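Long-range contact in N-acetyl-beta-D glucosaminidase (Rhizomucor miehei CAU432, PDB 4ZM6), which probably hydrolyses terminal N-acetylglucosamine residues from glycans as a family 3 glycosidase and also binds acetyl-CoA in a GCN5-related glucosamine N-acetyltransferase region: residues 127-132 against 175-180. Numbering follows the deposited sequence.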
loop_
_atom_site.group_PDB
_atom_site.type_symbol
_atom_site.label_atom_id
_atom_site.label_comp_id
_atom_site.label_asym_id
_atom_site.label_seq_id
_atom_site.Cartn_x
_atom_site.Cartn_y
_atom_site.Cartn_z
ATOM N N MET A 127 4.762 16.872 33.448
ATOM C CA MET A 127 3.815 16.463 32.400
ATOM C C MET A 127 4.157 15.079 31.899
ATOM O O MET A 127 5.303 14.808 31.543
ATOM C CB MET A 127 3.809 17.415 31.202
ATOM C CG MET A 127 2.717 18.457 31.260
ATOM S SD MET A 127 3.125 19.699 32.488
ATOM C CE MET A 127 4.321 20.682 31.585
ATOM N N ASN A 128 3.148 14.220 31.845
ATOM C CA ASN A 128 3.328 12.833 31.451
ATOM C C ASN A 128 2.229 12.360 30.495
ATOM O O ASN A 128 1.886 11.178 30.461
ATOM C CB ASN A 128 3.392 11.956 32.706
ATOM C CG ASN A 128 2.249 12.222 33.672
ATOM O OD1 ASN A 128 1.314 12.968 33.369
ATOM N ND2 ASN A 128 2.321 11.614 34.845
ATOM N N TRP A 129 1.689 13.295 29.717
ATOM C CA TRP A 129 0.674 12.993 28.709
ATOM C C TRP A 129 0.500 14.206 27.805
ATOM O O TRP A 129 -0.134 15.184 28.187
ATOM C CB TRP A 129 -0.671 12.636 29.354
ATOM C CG TRP A 129 -1.700 12.076 28.389
ATOM C CD1 TRP A 129 -1.713 12.197 27.026
ATOM C CD2 TRP A 129 -2.873 11.330 28.729
ATOM N NE1 TRP A 129 -2.809 11.562 26.504
ATOM C CE2 TRP A 129 -3.538 11.023 27.527
ATOM C CE3 TRP A 129 -3.422 10.887 29.935
ATOM C CZ2 TRP A 129 -4.724 10.296 27.493
ATOM C CZ3 TRP A 129 -4.603 10.163 29.905
ATOM C CH2 TRP A 129 -5.242 9.877 28.691
ATOM N N ASN A 130 1.059 14.138 26.605
ATOM C CA ASN A 130 0.850 15.184 25.625
ATOM C C ASN A 130 -0.340 14.814 24.737
ATOM O O ASN A 130 -0.363 13.742 24.129
ATOM C CB ASN A 130 2.109 15.391 24.790
ATOM C CG ASN A 130 2.053 16.656 23.950
ATOM O OD1 ASN A 130 1.050 17.379 23.947
ATOM N ND2 ASN A 130 3.136 16.929 23.224
ATOM N N LEU A 131 -1.331 15.702 24.681
ATOM C CA LEU A 131 -2.502 15.500 23.829
ATOM C C LEU A 131 -2.099 15.850 22.401
ATOM O O LEU A 131 -2.346 16.949 21.911
ATOM C CB LEU A 131 -3.677 16.358 24.302
ATOM C CG LEU A 131 -4.105 16.148 25.756
ATOM C CD1 LEU A 131 -5.123 17.204 26.163
ATOM C CD2 LEU A 131 -4.661 14.748 25.965
ATOM N N ALA A 132 -1.449 14.891 21.758
ATOM C CA ALA A 132 -0.858 15.083 20.445
ATOM C C ALA A 132 -0.415 13.713 19.936
ATOM O O ALA A 132 -0.320 12.765 20.719
ATOM C CB ALA A 132 0.327 16.037 20.543
ATOM N N ALA A 175 2.680 9.862 27.442
ATOM C CA ALA A 175 1.532 9.288 26.729
ATOM C C ALA A 175 1.066 10.191 25.586
ATOM O O ALA A 175 1.386 11.379 25.557
ATOM C CB ALA A 175 0.389 9.024 27.695
ATOM N N THR A 176 0.315 9.622 24.645
ATOM C CA THR A 176 -0.132 10.364 23.464
ATOM C C THR A 176 -1.621 10.195 23.179
ATOM O O THR A 176 -2.285 9.317 23.725
ATOM C CB THR A 176 0.666 9.971 22.197
ATOM O OG1 THR A 176 0.550 8.562 21.953
ATOM C CG2 THR A 176 2.131 10.346 22.347
ATOM N N SER A 177 -2.125 11.071 22.319
ATOM C CA SER A 177 -3.506 11.034 21.865
ATOM C C SER A 177 -3.538 11.549 20.443
ATOM O O SER A 177 -3.331 12.738 20.204
ATOM C CB SER A 177 -4.403 11.905 22.741
ATOM O OG SER A 177 -4.441 11.418 24.066
ATOM N N ILE A 178 -3.764 10.645 19.496
ATOM C CA ILE A 178 -3.929 11.053 18.109
ATOM C C ILE A 178 -5.337 11.636 17.948
ATOM O O ILE A 178 -6.316 11.069 18.454
ATOM C CB ILE A 178 -3.631 9.914 17.101
ATOM C CG1 ILE A 178 -4.414 8.641 17.414
ATOM C CG2 ILE A 178 -2.144 9.599 17.104
ATOM C CD1 ILE A 178 -4.474 7.681 16.252
ATOM N N LYS A 179 -5.425 12.780 17.277
ATOM C CA LYS A 179 -6.676 13.521 17.176
ATOM C C LYS A 179 -6.786 14.231 15.836
ATOM O O LYS A 179 -5.766 14.477 15.201
ATOM C CB LYS A 179 -6.756 14.544 18.306
ATOM C CG LYS A 179 -5.473 15.319 18.555
ATOM C CD LYS A 179 -5.755 16.646 19.249
ATOM C CE LYS A 179 -4.610 17.063 20.155
ATOM N NZ LYS A 179 -4.592 18.524 20.444
ATOM N N HIS A 180 -7.995 14.586 15.391
ATOM C CA HIS A 180 -9.256 14.404 16.114
ATOM C C HIS A 180 -10.105 13.405 15.358
ATOM O O HIS A 180 -10.592 13.705 14.265
ATOM C CB HIS A 180 -10.018 15.728 16.195
ATOM C CG HIS A 180 -9.230 16.843 16.798
ATOM N ND1 HIS A 180 -9.346 17.207 18.121
ATOM C CD2 HIS A 180 -8.305 17.669 16.260
ATOM C CE1 HIS A 180 -8.533 18.218 18.370
ATOM N NE2 HIS A 180 -7.888 18.515 17.257
#
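Trp129 lays one face of its indole against Ala175, whose CB stands 3.9 Å from the centroid of the five-membered ring, a CH-pi contact in which a lone methyl lets the indole lie close to the neighbouring backbone. Because CG is anti to the backbone N (chi1 -170°), the ring reaches along the neighbouring chain, and its NE1 donates nearly in the ring plane to Ser177 OG at 2.9 Å. A short hydroxyl fits here: it accepts the indole N-H and also hydrogen-bonds to Ser227 OG, a second bond that would restrain its rotation. The backbones run the same way and are joined by a single parallel bridge, in which Ala175 N gives a weak bond to Asn128 O and Asn130 N bonds Ala175 O at 3.0 Å. An inverse gamma turn centred on Leu131 carries the chain to Ala132, whose O accepts a hydrogen bond from Ser177 N at 2.9 Å. Farther out, Asn130's buried, uncharged amide offers ND2 to Gln81 O, and Lys179's long chain carries its ammonium to salt bridges with Asp80 and Glu82. The pairing links edge strand 129-130, beside 76-79, to the chain entering 178-181, beside 227-230, as in a TIM-type barrel; helix 155-171 packs against Asn130, Thr176 and Ile178.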